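Local coordinates for protein ATP-dependent helicase FUN30 (PDB 5GN1) that remodels nucleosomes as an ATP-dependent DNA helicase of the SNF2/RAD54 family, acting in DNA end resection, repair and heterochromatin organization, of which this is the C-terminal ATPase part, at residues D240-L243 against L244-F248; R231-G234 against S235-V238; D280-N284 against P285-R289. All blocks are in the same frame, centred on the assembly; numbering follows the deposited sequence.

Contact 1 (D240-L243 against L244-F248); sequences DRQL and LIDKF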
# COMPACT_ATOMS: atom_id res chain seq x y z
N ASP A 240 -18.07 10.40 -12.11
CA ASP A 240 -17.20 9.59 -12.97
C ASP A 240 -17.18 8.11 -12.60
O ASP A 240 -16.60 7.31 -13.35
CB ASP A 240 -15.75 10.10 -12.93
CG ASP A 240 -15.60 11.49 -13.49
OD1 ASP A 240 -16.60 12.02 -14.04
OD2 ASP A 240 -14.49 12.04 -13.39
N ARG A 241 -17.76 7.72 -11.46
CA ARG A 241 -17.73 6.32 -11.07
C ARG A 241 -18.44 5.43 -12.09
O ARG A 241 -17.98 4.32 -12.37
CB ARG A 241 -18.36 6.15 -9.69
CG ARG A 241 -17.55 6.81 -8.60
CD ARG A 241 -18.26 6.72 -7.31
NE ARG A 241 -17.50 7.34 -6.24
CZ ARG A 241 -18.00 7.56 -5.03
NH1 ARG A 241 -19.25 7.21 -4.76
NH2 ARG A 241 -17.26 8.15 -4.10
N GLN A 242 -19.55 5.91 -12.66
CA GLN A 242 -20.39 5.06 -13.49
C GLN A 242 -19.67 4.63 -14.76
O GLN A 242 -19.75 3.46 -15.15
CB GLN A 242 -21.69 5.79 -13.83
CG GLN A 242 -22.67 4.89 -14.56
CD GLN A 242 -23.01 3.66 -13.74
OE1 GLN A 242 -22.64 2.54 -14.11
NE2 GLN A 242 -23.70 3.86 -12.62
N LEU A 243 -18.99 5.55 -15.44
CA LEU A 243 -18.28 5.18 -16.66
C LEU A 243 -17.29 4.05 -16.40
O LEU A 243 -17.15 3.14 -17.22
CB LEU A 243 -17.56 6.38 -17.26
CG LEU A 243 -16.82 6.15 -18.59
CD1 LEU A 243 -17.73 6.38 -19.81
CD2 LEU A 243 -15.57 7.03 -18.69
N LEU A 244 -16.60 4.11 -15.26
CA LEU A 244 -15.63 3.08 -14.91
C LEU A 244 -16.31 1.74 -14.69
O LEU A 244 -15.89 0.71 -15.21
CB LEU A 244 -14.84 3.49 -13.67
CG LEU A 244 -13.95 4.73 -13.80
CD1 LEU A 244 -13.49 5.21 -12.43
CD2 LEU A 244 -12.76 4.45 -14.70
N ILE A 245 -17.38 1.76 -13.89
CA ILE A 245 -18.14 0.56 -13.58
C ILE A 245 -18.70 -0.07 -14.85
O ILE A 245 -18.53 -1.26 -15.09
CB ILE A 245 -19.27 0.84 -12.59
CG1 ILE A 245 -18.67 1.31 -11.27
CG2 ILE A 245 -20.13 -0.40 -12.38
CD1 ILE A 245 -19.70 1.73 -10.24
N ASP A 246 -19.38 0.75 -15.65
CA ASP A 246 -19.95 0.24 -16.89
C ASP A 246 -18.86 -0.36 -17.73
O ASP A 246 -19.05 -1.44 -18.30
CB ASP A 246 -20.61 1.35 -17.69
CG ASP A 246 -21.91 1.76 -17.11
OD1 ASP A 246 -22.47 1.01 -16.29
OD2 ASP A 246 -22.39 2.85 -17.47
N LYS A 247 -17.72 0.31 -17.83
CA LYS A 247 -16.69 -0.30 -18.64
C LYS A 247 -16.32 -1.70 -18.15
O LYS A 247 -16.05 -2.60 -18.94
CB LYS A 247 -15.49 0.60 -18.63
CG LYS A 247 -14.76 0.78 -19.93
CD LYS A 247 -13.95 2.05 -19.80
CE LYS A 247 -12.89 2.20 -20.88
NZ LYS A 247 -12.06 3.41 -20.59
N PHE A 248 -16.31 -1.87 -16.83
CA PHE A 248 -15.95 -3.14 -16.22
C PHE A 248 -16.94 -4.22 -16.61
O PHE A 248 -16.56 -5.36 -16.89
CB PHE A 248 -15.88 -3.00 -14.69
CG PHE A 248 -15.16 -4.13 -14.02
CD1 PHE A 248 -13.90 -4.52 -14.45
CD2 PHE A 248 -15.73 -4.79 -12.94
CE1 PHE A 248 -13.23 -5.55 -13.83
CE2 PHE A 248 -15.06 -5.83 -12.31
CZ PHE A 248 -13.81 -6.21 -12.76
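I245 lies against R241 on the tight side of this helical turn. Its backbone N donates to R241 O at 3.0 Å, and CG1, set beside its own backbone N (chi1 -63°), rests 3.3 Å from that same R241 O. L244 packs similarly one residue earlier, with CG 3.7 Å from D240 O. The next rungs repeat the i to i+4 pattern: D246 N reaches Q242 O at 2.8 Å, nearly straight at 174°, and K247 N reaches L243 O at 3.0 Å on a more bent path of 156°. These rungs belong to the first turns of helix 241-250, the crossover helix of the beta-alpha-beta unit that links parallel strands 229-232 and 256-260 in the RecA-like lobe. R241, K247 and F248 turn onto strand 229-232; R241 also makes a cation-pi contact with F266, and F248 sets its ring edge-to-face with that of F257. The outward side is looser. There Q242, bent at chi2, crosses D246 obliquely, its CG 3.6 Å from D246 OD2. L243 is solvent-exposed, and the K247 side chain, extended beyond CG, touches this turn only with its CB, 3.3 Å from L243 O.

Contact 2 (R231-G234 against S235-V238); sequences RLDG and STQV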
# COMPACT_ATOMS: atom_id res chain seq x y z
N ARG A 231 -9.60 1.60 -12.24
CA ARG A 231 -9.33 2.04 -10.88
C ARG A 231 -10.39 3.01 -10.40
O ARG A 231 -10.86 3.86 -11.15
CB ARG A 231 -7.94 2.70 -10.79
CG ARG A 231 -7.71 3.52 -9.53
CD ARG A 231 -6.26 3.93 -9.42
NE ARG A 231 -5.97 4.67 -8.20
CZ ARG A 231 -4.74 4.98 -7.80
NH1 ARG A 231 -3.71 4.61 -8.54
NH2 ARG A 231 -4.55 5.67 -6.68
N LEU A 232 -10.78 2.87 -9.13
CA LEU A 232 -11.77 3.73 -8.49
C LEU A 232 -11.40 3.86 -7.03
O LEU A 232 -11.36 2.85 -6.31
CB LEU A 232 -13.20 3.16 -8.64
CG LEU A 232 -14.42 4.00 -8.22
CD1 LEU A 232 -15.68 3.38 -8.78
CD2 LEU A 232 -14.58 4.16 -6.70
N ASP A 233 -11.14 5.08 -6.58
CA ASP A 233 -10.76 5.30 -5.19
C ASP A 233 -11.52 6.52 -4.66
O ASP A 233 -12.44 7.03 -5.30
CB ASP A 233 -9.22 5.43 -5.06
CG ASP A 233 -8.63 6.52 -5.95
OD1 ASP A 233 -9.25 7.58 -6.12
OD2 ASP A 233 -7.52 6.32 -6.48
N GLY A 234 -11.13 6.99 -3.47
CA GLY A 234 -11.83 8.12 -2.89
C GLY A 234 -11.62 9.43 -3.61
O GLY A 234 -12.36 10.39 -3.36
N SER A 235 -10.61 9.52 -4.49
CA SER A 235 -10.42 10.73 -5.28
C SER A 235 -11.26 10.74 -6.56
O SER A 235 -11.45 11.81 -7.13
CB SER A 235 -8.94 10.90 -5.63
OG SER A 235 -8.60 10.19 -6.80
N THR A 236 -11.75 9.58 -7.01
CA THR A 236 -12.62 9.53 -8.18
C THR A 236 -13.84 10.42 -7.97
O THR A 236 -14.56 10.27 -6.97
CB THR A 236 -13.07 8.08 -8.43
OG1 THR A 236 -11.92 7.24 -8.56
CG2 THR A 236 -13.90 7.98 -9.70
N GLN A 237 -14.07 11.33 -8.91
CA GLN A 237 -15.30 12.13 -8.91
C GLN A 237 -16.52 11.22 -8.88
O GLN A 237 -16.58 10.24 -9.62
CB GLN A 237 -15.34 13.03 -10.15
CG GLN A 237 -14.21 14.04 -10.24
CD GLN A 237 -14.16 14.93 -9.01
OE1 GLN A 237 -13.18 14.91 -8.26
NE2 GLN A 237 -15.22 15.68 -8.79
N VAL A 238 -17.48 11.56 -8.01
CA VAL A 238 -18.65 10.70 -7.80
C VAL A 238 -19.36 10.42 -9.12
O VAL A 238 -19.75 9.27 -9.39
CB VAL A 238 -19.62 11.33 -6.78
CG1 VAL A 238 -20.93 10.55 -6.73
CG2 VAL A 238 -18.99 11.37 -5.40
O HOH W 1 -14.91 8.32 -5.37
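D233 OD1 takes two bonds from S235: the hydroxyl OG at 2.8 Å on its syn side, and the backbone N at 2.9 Å from the anti side, the latter closing an Asx turn. D233 CG stands between its own backbone N and carbonyl carbon (chi1 56°), the crowded position, which swings the carboxylate over the backbone that follows. The other oxygen, D233 OD2, is gripped side-on by R231 in a salt bridge, with NE at 2.8 Å and NH2 at 3.0 Å, D233 OD2 lying nearly in the guanidinium plane. R231 NH1 makes salt bridges to E219 and D216, so three carboxylates surround the one guanidinium, which probably offsets part of their mutual repulsion. A type I beta turn from D233 to T236 is superposed on the Asx turn, where strand 229-232, at the edge of the parallel RecA-like sheet, gives way to the loop before helix 241-250. The turn is pinned both ways. D233 N donates to T236 OG1 at 3.0 Å and 162°, while T236 N returns a bond to D233 O at 3.1 Å, from 62° above the carbonyl plane. One water donates to both D233 O and T236 O. Further out, polar contact gives way to packing: T236 OG1 lies 3.5 Å from L232 CA, and the side chains of L232 and T236 cross at about a right angle. L232 packs on F257, A263 and F266, and T236 on R241 and L244 of the helix.

Contact 3 (D280-N284 against P285-R289); sequences DQSFN and PHDDR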
# COMPACT_ATOMS: atom_id res chain seq x y z
N ASP A 280 -4.11 -5.65 1.57
CA ASP A 280 -3.65 -5.36 2.92
C ASP A 280 -4.89 -5.19 3.79
O ASP A 280 -5.84 -4.51 3.39
CB ASP A 280 -2.76 -4.10 2.96
CG ASP A 280 -3.38 -2.92 2.21
OD1 ASP A 280 -4.20 -2.20 2.81
OD2 ASP A 280 -3.06 -2.74 1.00
N GLN A 281 -4.91 -5.86 4.93
CA GLN A 281 -6.16 -5.90 5.65
C GLN A 281 -6.37 -4.64 6.48
O GLN A 281 -5.43 -3.90 6.78
CB GLN A 281 -6.23 -7.15 6.53
CG GLN A 281 -5.25 -7.14 7.67
CD GLN A 281 -5.10 -8.51 8.30
OE1 GLN A 281 -3.97 -8.95 8.58
NE2 GLN A 281 -6.22 -9.20 8.52
N SER A 282 -7.62 -4.40 6.82
CA SER A 282 -7.99 -3.34 7.73
C SER A 282 -8.02 -3.86 9.16
O SER A 282 -8.28 -5.04 9.41
CB SER A 282 -9.37 -2.78 7.36
OG SER A 282 -9.81 -1.84 8.32
N PHE A 283 -7.73 -2.96 10.11
CA PHE A 283 -7.85 -3.34 11.52
C PHE A 283 -9.31 -3.49 11.93
O PHE A 283 -9.58 -4.12 12.96
CB PHE A 283 -7.16 -2.32 12.42
CG PHE A 283 -7.05 -2.75 13.87
CD1 PHE A 283 -6.07 -3.65 14.27
CD2 PHE A 283 -7.93 -2.25 14.83
CE1 PHE A 283 -5.97 -4.05 15.60
CE2 PHE A 283 -7.83 -2.64 16.16
CZ PHE A 283 -6.84 -3.55 16.54
N ASN A 284 -10.25 -2.94 11.16
CA ASN A 284 -11.67 -3.18 11.38
C ASN A 284 -12.18 -4.16 10.32
O ASN A 284 -12.29 -3.79 9.14
CB ASN A 284 -12.46 -1.88 11.32
CG ASN A 284 -13.95 -2.07 11.63
OD1 ASN A 284 -14.40 -3.19 11.92
ND2 ASN A 284 -14.72 -0.99 11.56
N PRO A 285 -12.48 -5.41 10.68
CA PRO A 285 -12.94 -6.38 9.67
C PRO A 285 -14.20 -5.96 8.92
O PRO A 285 -14.43 -6.46 7.82
CB PRO A 285 -13.19 -7.65 10.50
CG PRO A 285 -12.22 -7.52 11.65
CD PRO A 285 -12.14 -6.05 11.96
N HIS A 286 -15.02 -5.07 9.48
CA HIS A 286 -16.21 -4.62 8.78
C HIS A 286 -15.87 -3.96 7.45
O HIS A 286 -16.63 -4.07 6.48
CB HIS A 286 -16.99 -3.65 9.68
CG HIS A 286 -18.16 -3.00 9.02
ND1 HIS A 286 -19.36 -3.65 8.82
CD2 HIS A 286 -18.31 -1.75 8.51
CE1 HIS A 286 -20.20 -2.83 8.22
NE2 HIS A 286 -19.59 -1.67 8.02
N ASP A 287 -14.73 -3.27 7.39
CA ASP A 287 -14.31 -2.61 6.16
C ASP A 287 -13.99 -3.62 5.06
O ASP A 287 -14.38 -3.43 3.91
CB ASP A 287 -13.08 -1.74 6.41
CG ASP A 287 -13.37 -0.60 7.37
OD1 ASP A 287 -14.55 -0.22 7.51
OD2 ASP A 287 -12.40 -0.08 7.97
N ASP A 288 -13.30 -4.71 5.40
CA ASP A 288 -12.95 -5.71 4.39
C ASP A 288 -14.15 -6.56 4.01
O ASP A 288 -14.17 -7.11 2.89
CB ASP A 288 -11.81 -6.60 4.89
CG ASP A 288 -10.49 -5.85 5.01
OD1 ASP A 288 -10.37 -4.76 4.41
OD2 ASP A 288 -9.58 -6.36 5.71
N ARG A 289 -15.14 -6.64 4.88
CA ARG A 289 -16.36 -7.35 4.57
C ARG A 289 -17.16 -6.46 3.61
O ARG A 289 -17.67 -6.94 2.64
CB ARG A 289 -17.15 -7.72 5.82
CG ARG A 289 -16.57 -8.90 6.58
CD ARG A 289 -17.18 -9.18 7.95
NE ARG A 289 -16.23 -9.89 8.79
CZ ARG A 289 -16.44 -10.30 10.04
NH1 ARG A 289 -17.60 -10.09 10.62
NH2 ARG A 289 -15.48 -10.90 10.70
O HOH W 2 -8.26 -3.51 3.32
O HOH W 3 -10.20 -7.47 8.34
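With chi1 at -177° and chi2 near zero, N284 carries its amide forward beside H286, where OD1 accepts from H286 N at 3.1 Å. S282 also has its side chain anti to the backbone N, which brings OG round to N284 N at 3.1 Å, an ST turn, and within 3.2 Å of D287 OD2, to which it donates on the anti side. The capping bond of N284 is not ideal in direction, since H286 N sits 63° above the amide plane. The backbone O of N284 accepts separately from D287 N at 3.0 Å. This is the N-cap of helix 285-292, a helix that, as in SNF2-family ATPases, probably runs into helicase motif VI; P285 follows the cap and has no N-H to satisfy. N284 ND2 is held by K326 O, so both ends of the amide are fixed. An alanine here is likely to leave H286 N and K326 O without their side-chain partners and the helix start less firmly tied. D288 reaches back to the incoming loop: S282 N donates to D288 OD2 at 3.0 Å, almost straight at 170°, on the syn side. Two waters extend this link, one joining D280 O to D288 OD1, the other S282 O to D288 OD2. D280 itself turns its carboxylate to S209 and L210 N. The two aspartates D287 and D288 thus accept bonds from S282 beside the amino end of the helix, whose dipole would probably favour their negative charge.

Contacts 1 and 2 are neighbours in one beta-alpha-beta unit: their centres lie 10 Å apart, and they meet where L244 CD1 packs 3.2 Å from R231 O and R241 CG lies against L232 CD1. Contact 3 stands apart, its centre about 24 Å from that of contact 1 and 19 Å from that of contact 2, at the end of another strand of the same parallel sheet. Contact 2 is partly buried and ties its turn by an ionic and hydroxyl network; contacts 1 and 3 lie at the surface. Contact 1 relies on backbone rungs within a helix, whereas contact 3 uses a side-chain N-cap, an ST turn, aspartate acceptors and waters to join loop to helix.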